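Long-range contacts in transcriptional regulator URE2 (Saccharomyces cerevisiae, PDB 1K0A), which represses nitrogen catabolism genes by holding phosphorylated GATA activators in the cytoplasm, and has glutathione peroxidase activity: residues E18-F23 against P72-H77; V65-R70 against S83-G88. All blocks are in the same frame, centred on the assembly; numbering follows the deposited sequence.

Contact 1 (E18-F23 against P72-H77); sequences EGYTLF and PALIDH
With OG1 of Thr21 anti to its carbonyl carbon (chi1 -70°) and the imidazole of His77 set likewise beside its own backbone N (chi1 -60°), the two groups meet: Thr21 OG1 and His77 NE2 lie 2.7 Å apart in a hydrogen bond at the ring edge, in the imidazole plane. At the other ring nitrogen ND1 is tied to Asn81, which fixes the rotation of the ring, and the backbone oxygen of Ile75 sits 4.0 Å above the ring plane, over its centre. Strands 20-23 and 73-76 run antiparallel, their axes 167° apart. Thr21 and Ile75 form a hydrogen-bonded pair, closed by Thr21 N to Ile75 O and by Ile75 N to Thr21 O (3.1 Å). Phe23 N donates almost straight to Ala73 O (2.9 Å), while the return bond from Ala73 N to Phe23 O is weak; His77 N also bonds Gly19 O, at 2.9 Å.

On the face carrying Thr21, Phe23, Ala73 and Ile75, CD1 of Ile75 comes against the Phe23 ring edge at CE1 (3.6 Å). The other face carries Tyr20, Leu22, Leu74 and Asp76. There CB of Tyr20 packs on CD1 of Leu74 at 3.8 Å, and CD2 of Leu22 rests 3.8 Å from CB of Pro72. The Tyr20 ring runs alongside the Asp76 carboxylate, and the polar ends of both converge on Lys97 of helix 87-102, as a salt bridge from Asp76 OD2 and a hydrogen bond from Tyr20 OH. Leu74 meets Ile90 and Leu94 of the same helix. An antiparallel pair entered through a cis proline, here Pro72 beside the bound S-hexylglutathione, is a hallmark of the thioredoxin-like N-terminal domain of glutathione S-transferases.

Contact 2 (V65-R70 against S83-G88); sequences VNPNAR and SIWESG. With GTX (S-hexylglutathione), chain C.
The side chains of Asn66 and Trp85 cross at about a right angle, yet the amide and indole planes are only 25° apart, and Pro67 covers part of one indole face. The packing lies in the GST N-terminal domain, beside the glutathione site to which Arg70, Glu86 and Ser87 belong; an Asx turn at Asn66, set on a type I beta turn from Asn66 to Ala69, faces the junction of strand 82-85 with helix 87-102. CD of Pro67 stands 3.6 Å from the centroid of the five-membered ring of Trp85, almost on its normal, a CH-pi contact. CG of Pro67 reaches toward the rim of the six-membered ring, 3.6 Å from CZ2 of Trp85. Asn66 OD1 approaches CB of Trp85 at 3.1 Å and also accepts from Asn68 N, a donor well above the amide plane rather than on a lone pair. The CG of Trp85 stands between backbone N and carbonyl carbon (chi1 41°), holding the indole against the loop. Trp121 and Phe124 of the second subunit meet the ring edge-to-face, which places it at the dimer interface. At the start of the contact, Ser83 OG donates to Val65 O (2.7 Å), tilted somewhat out of the carbonyl plane.

The far ends of both segments hold S-hexylglutathione. Carboxylate oxygen O31 of the ligand lies over one face of the Arg70 guanidinium, whose NH1 donates to Ala69 O. Glu86, at the N-cap, accepts from the ligand amine N1 at OE2 (2.7 Å). Right at the helix start, a nearly straight bond of 2.8 Å runs from Ser87 N to O11, and Ser87 OG, also bonded to Lys33 NZ, donates to O12 of the same ligand carboxylate.

How the contacts relate
Both contacts are largely buried, contact 1 inside the domain's own sheet and contact 2 at the dimer interface, against the second subunit. Contact 1 is governed by the regular backbone ladder, with mostly apolar packing on both faces and a polar cluster on each at the Tyr20 and His77 end; contact 2 joins an irregular loop to the last strand and the helix after it, with side-chain chemistry and ligand binding in place of the ladder. They share a border: strands 73-76 and 82-85 are sheet neighbours, joined by a probable hydrogen bond between Leu74 N and Ile84 O, and Val65 packs on Ala73. Near the ligand, Pro72 of contact 1 touches Ser87 of contact 2.

Contact 1 (E18-F23 against P72-H77)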
loop_
_atom_site.group_PDB
_atom_site.type_symbol
_atom_site.label_atom_id
_atom_site.label_comp_id
_atom_site.label_asym_id
_atom_site.label_seq_id
_atom_site.Cartn_x
_atom_site.Cartn_y
_atom_site.Cartn_z
ATOM N N GLU A 18 23.298 -4.202 15.733
ATOM C CA GLU A 18 22.034 -3.804 16.343
ATOM C C GLU A 18 21.440 -2.613 15.603
ATOM O O GLU A 18 22.090 -1.987 14.762
ATOM C CB GLU A 18 22.249 -3.381 17.802
ATOM C CG GLU A 18 23.047 -4.351 18.640
ATOM C CD GLU A 18 22.265 -5.595 19.000
ATOM O OE1 GLU A 18 22.875 -6.528 19.566
ATOM O OE2 GLU A 18 21.045 -5.638 18.726
ATOM N N GLY A 19 20.197 -2.298 15.938
ATOM C CA GLY A 19 19.552 -1.155 15.344
ATOM C C GLY A 19 19.009 -1.299 13.947
ATOM O O GLY A 19 18.833 -2.395 13.416
ATOM N N TYR A 20 18.743 -0.146 13.357
ATOM C CA TYR A 20 18.177 -0.074 12.042
ATOM C C TYR A 20 18.882 0.977 11.205
ATOM O O TYR A 20 19.332 2.009 11.714
ATOM C CB TYR A 20 16.688 0.283 12.139
ATOM C CG TYR A 20 15.897 -0.597 13.080
ATOM C CD1 TYR A 20 16.019 -0.456 14.468
ATOM C CD2 TYR A 20 15.066 -1.602 12.590
ATOM C CE1 TYR A 20 15.339 -1.303 15.342
ATOM C CE2 TYR A 20 14.373 -2.461 13.459
ATOM C CZ TYR A 20 14.516 -2.308 14.831
ATOM O OH TYR A 20 13.862 -3.166 15.695
ATOM N N THR A 21 18.989 0.692 9.915
ATOM C CA THR A 21 19.583 1.619 8.972
ATOM C C THR A 21 18.447 1.932 8.020
ATOM O O THR A 21 17.808 1.029 7.472
ATOM C CB THR A 21 20.765 0.998 8.210
ATOM O OG1 THR A 21 21.859 0.818 9.114
ATOM C CG2 THR A 21 21.208 1.916 7.070
ATOM N N LEU A 22 18.183 3.218 7.848
ATOM C CA LEU A 22 17.099 3.659 6.996
ATOM C C LEU A 22 17.637 4.268 5.726
ATOM O O LEU A 22 18.472 5.162 5.764
ATOM C CB LEU A 22 16.252 4.706 7.731
ATOM C CG LEU A 22 14.806 5.018 7.305
ATOM C CD1 LEU A 22 14.556 6.504 7.522
ATOM C CD2 LEU A 22 14.545 4.654 5.853
ATOM N N PHE A 23 17.163 3.773 4.597
ATOM C CA PHE A 23 17.559 4.339 3.317
ATOM C C PHE A 23 16.436 5.299 2.960
ATOM O O PHE A 23 15.272 4.913 2.918
ATOM C CB PHE A 23 17.714 3.246 2.262
ATOM C CG PHE A 23 18.908 2.384 2.487
ATOM C CD1 PHE A 23 18.796 1.182 3.175
ATOM C CD2 PHE A 23 20.166 2.807 2.070
ATOM C CE1 PHE A 23 19.925 0.409 3.448
ATOM C CE2 PHE A 23 21.302 2.046 2.337
ATOM C CZ PHE A 23 21.184 0.843 3.027
ATOM N N PRO A 72 11.581 4.531 0.819
ATOM C CA PRO A 72 12.477 3.975 1.833
ATOM C C PRO A 72 12.630 2.461 1.848
ATOM O O PRO A 72 11.818 1.722 1.294
ATOM C CB PRO A 72 11.844 4.455 3.129
ATOM C CG PRO A 72 10.387 4.324 2.815
ATOM C CD PRO A 72 10.304 4.947 1.437
ATOM N N ALA A 73 13.685 2.017 2.516
ATOM C CA ALA A 73 13.974 0.605 2.701
ATOM C C ALA A 73 14.601 0.582 4.079
ATOM O O ALA A 73 15.303 1.527 4.470
ATOM C CB ALA A 73 14.952 0.095 1.651
ATOM N N LEU A 74 14.342 -0.481 4.822
ATOM C CA LEU A 74 14.870 -0.584 6.167
ATOM C C LEU A 74 15.564 -1.912 6.443
ATOM O O LEU A 74 15.000 -2.977 6.195
ATOM C CB LEU A 74 13.732 -0.402 7.177
ATOM C CG LEU A 74 14.070 -0.435 8.680
ATOM C CD1 LEU A 74 14.400 0.980 9.197
ATOM C CD2 LEU A 74 12.874 -0.980 9.445
ATOM N N ILE A 75 16.793 -1.852 6.944
ATOM C CA ILE A 75 17.478 -3.077 7.325
ATOM C C ILE A 75 17.335 -3.167 8.835
ATOM O O ILE A 75 17.721 -2.244 9.567
ATOM C CB ILE A 75 18.997 -3.078 6.989
ATOM C CG1 ILE A 75 19.211 -2.942 5.474
ATOM C CG2 ILE A 75 19.631 -4.398 7.488
ATOM C CD1 ILE A 75 20.643 -2.689 5.087
ATOM N N ASP A 76 16.748 -4.263 9.300
ATOM C CA ASP A 76 16.581 -4.491 10.729
ATOM C C ASP A 76 17.801 -5.338 11.085
ATOM O O ASP A 76 17.797 -6.554 10.904
ATOM C CB ASP A 76 15.298 -5.275 10.996
ATOM C CG ASP A 76 15.062 -5.548 12.480
ATOM O OD1 ASP A 76 16.047 -5.728 13.231
ATOM O OD2 ASP A 76 13.881 -5.604 12.894
ATOM N N HIS A 77 18.846 -4.692 11.582
ATOM C CA HIS A 77 20.065 -5.408 11.911
ATOM C C HIS A 77 19.928 -6.489 12.990
ATOM O O HIS A 77 20.539 -7.548 12.881
ATOM C CB HIS A 77 21.155 -4.393 12.253
ATOM C CG HIS A 77 21.457 -3.453 11.124
ATOM N ND1 HIS A 77 21.763 -3.893 9.852
ATOM C CD2 HIS A 77 21.494 -2.101 11.072
ATOM C CE1 HIS A 77 21.976 -2.853 9.066
ATOM N NE2 HIS A 77 21.819 -1.754 9.780
#

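Contact 2 (V65-R70 against S83-G88)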
loop_
_atom_site.group_PDB
_atom_site.type_symbol
_atom_site.label_atom_id
_atom_site.label_comp_id
_atom_site.label_asym_id
_atom_site.label_seq_id
_atom_site.Cartn_x
_atom_site.Cartn_y
_atom_site.Cartn_z
ATOM N N VAL A 65 18.369 -5.060 -1.088
ATOM C CA VAL A 65 17.584 -4.625 0.060
ATOM C C VAL A 65 16.176 -4.308 -0.435
ATOM O O VAL A 65 15.188 -4.693 0.188
ATOM C CB VAL A 65 18.214 -3.376 0.708
ATOM C CG1 VAL A 65 17.265 -2.779 1.736
ATOM C CG2 VAL A 65 19.531 -3.753 1.360
ATOM N N ASN A 66 16.097 -3.603 -1.560
ATOM C CA ASN A 66 14.814 -3.273 -2.175
ATOM C C ASN A 66 14.886 -3.544 -3.679
ATOM O O ASN A 66 15.496 -2.783 -4.437
ATOM C CB ASN A 66 14.443 -1.810 -1.926
ATOM C CG ASN A 66 13.126 -1.421 -2.591
ATOM O OD1 ASN A 66 12.323 -2.275 -2.972
ATOM N ND2 ASN A 66 12.896 -0.127 -2.718
ATOM N N PRO A 67 14.261 -4.642 -4.131
ATOM C CA PRO A 67 14.269 -4.996 -5.555
ATOM C C PRO A 67 13.685 -3.906 -6.461
ATOM O O PRO A 67 13.947 -3.878 -7.662
ATOM C CB PRO A 67 13.450 -6.285 -5.591
ATOM C CG PRO A 67 12.503 -6.124 -4.437
ATOM C CD PRO A 67 13.385 -5.547 -3.363
ATOM N N ASN A 68 12.909 -3.004 -5.864
ATOM C CA ASN A 68 12.253 -1.912 -6.575
ATOM C C ASN A 68 13.179 -0.717 -6.841
ATOM O O ASN A 68 12.888 0.136 -7.689
ATOM C CB ASN A 68 11.048 -1.441 -5.763
ATOM C CG ASN A 68 10.046 -0.685 -6.593
ATOM O OD1 ASN A 68 9.254 0.084 -6.066
ATOM N ND2 ASN A 68 10.062 -0.912 -7.899
ATOM N N ALA A 69 14.279 -0.651 -6.100
ATOM C CA ALA A 69 15.251 0.424 -6.267
ATOM C C ALA A 69 14.708 1.803 -5.892
ATOM O O ALA A 69 15.111 2.810 -6.468
ATOM C CB ALA A 69 15.767 0.436 -7.708
ATOM N N ARG A 70 13.794 1.841 -4.927
ATOM C CA ARG A 70 13.205 3.093 -4.462
ATOM C C ARG A 70 13.376 3.182 -2.954
ATOM O O ARG A 70 13.699 2.190 -2.301
ATOM C CB ARG A 70 11.704 3.147 -4.806
ATOM C CG ARG A 70 11.363 3.743 -6.179
ATOM C CD ARG A 70 12.307 3.238 -7.255
ATOM N NE ARG A 70 12.017 3.766 -8.589
ATOM C CZ ARG A 70 12.846 3.663 -9.626
ATOM N NH1 ARG A 70 14.026 3.058 -9.487
ATOM N NH2 ARG A 70 12.494 4.150 -10.806
ATOM N N SER A 83 15.628 -7.303 5.685
ATOM C CA SER A 83 15.402 -6.151 4.831
ATOM C C SER A 83 13.906 -5.989 4.550
ATOM O O SER A 83 13.191 -6.972 4.365
ATOM C CB SER A 83 16.178 -6.355 3.522
ATOM O OG SER A 83 16.030 -5.259 2.649
ATOM N N ILE A 84 13.423 -4.753 4.546
ATOM C CA ILE A 84 12.019 -4.522 4.258
ATOM C C ILE A 84 11.905 -3.308 3.351
ATOM O O ILE A 84 12.520 -2.275 3.618
ATOM C CB ILE A 84 11.172 -4.245 5.529
ATOM C CG1 ILE A 84 11.331 -5.368 6.567
ATOM C CG2 ILE A 84 9.708 -4.127 5.135
ATOM C CD1 ILE A 84 12.383 -5.086 7.645
ATOM N N TRP A 85 11.139 -3.434 2.270
ATOM C CA TRP A 85 10.955 -2.313 1.360
ATOM C C TRP A 85 9.491 -1.937 1.411
ATOM O O TRP A 85 8.705 -2.667 2.007
ATOM C CB TRP A 85 11.410 -2.650 -0.071
ATOM C CG TRP A 85 11.045 -4.013 -0.550
ATOM C CD1 TRP A 85 11.481 -5.204 -0.040
ATOM C CD2 TRP A 85 10.176 -4.336 -1.642
ATOM N NE1 TRP A 85 10.936 -6.248 -0.744
ATOM C CE2 TRP A 85 10.130 -5.748 -1.733
ATOM C CE3 TRP A 85 9.432 -3.573 -2.552
ATOM C CZ2 TRP A 85 9.367 -6.419 -2.705
ATOM C CZ3 TRP A 85 8.670 -4.243 -3.524
ATOM C CH2 TRP A 85 8.646 -5.655 -3.587
ATOM N N GLU A 86 9.133 -0.813 0.788
ATOM C CA GLU A 86 7.768 -0.282 0.817
ATOM C C GLU A 86 7.490 0.259 2.234
ATOM O O GLU A 86 7.489 -0.494 3.213
ATOM C CB GLU A 86 6.729 -1.347 0.436
ATOM C CG GLU A 86 6.637 -1.609 -1.061
ATOM C CD GLU A 86 6.130 -0.406 -1.861
ATOM O OE1 GLU A 86 6.708 -0.123 -2.932
ATOM O OE2 GLU A 86 5.151 0.251 -1.437
ATOM N N SER A 87 7.267 1.571 2.320
ATOM C CA SER A 87 7.003 2.260 3.586
ATOM C C SER A 87 5.901 1.627 4.433
ATOM O O SER A 87 6.022 1.546 5.659
ATOM C CB SER A 87 6.662 3.741 3.330
ATOM O OG SER A 87 5.399 3.908 2.692
ATOM N N GLY A 88 4.835 1.176 3.775
ATOM C CA GLY A 88 3.733 0.546 4.484
ATOM C C GLY A 88 4.094 -0.795 5.100
ATOM O O GLY A 88 3.592 -1.148 6.163
HETATM N N1 GTX C . 5.199 2.695 -2.659
HETATM C CA1 GTX C . 6.569 3.219 -2.185
HETATM C C1 GTX C . 6.541 3.299 -0.675
HETATM O O11 GTX C . 7.581 3.044 -0.039
HETATM O O12 GTX C . 5.356 3.641 -0.057
HETATM C CB1 GTX C . 6.835 4.611 -2.860
HETATM C CG1 GTX C . 8.209 5.248 -2.457
HETATM C CD1 GTX C . 8.567 6.373 -3.374
HETATM O OE1 GTX C . 7.730 6.878 -4.183
HETATM N N2 GTX C . 9.838 6.793 -3.256
HETATM C CA2 GTX C . 10.339 7.890 -4.093
HETATM C C2 GTX C . 11.670 7.424 -4.824
HETATM O O2 GTX C . 12.438 6.646 -4.288
HETATM C CB2 GTX C . 10.753 9.130 -3.212
HETATM S SG2 GTX C . 9.376 9.831 -2.268
HETATM C C1S GTX C . 8.018 10.151 -3.455
HETATM C C2S GTX C . 8.400 11.200 -4.494
HETATM C C3S GTX C . 7.250 12.070 -4.983
HETATM C C4S GTX C . 7.445 13.597 -5.111
HETATM C C5S GTX C . 7.968 14.346 -3.854
HETATM C C6S GTX C . 6.997 14.413 -2.654
HETATM N N3 GTX C . 11.892 7.887 -6.020
HETATM C CA3 GTX C . 11.475 7.180 -7.241
HETATM C C3 GTX C . 12.590 7.184 -8.226
HETATM O O31 GTX C . 12.540 6.649 -9.378
HETATM O O32 GTX C . 13.684 7.814 -7.791
#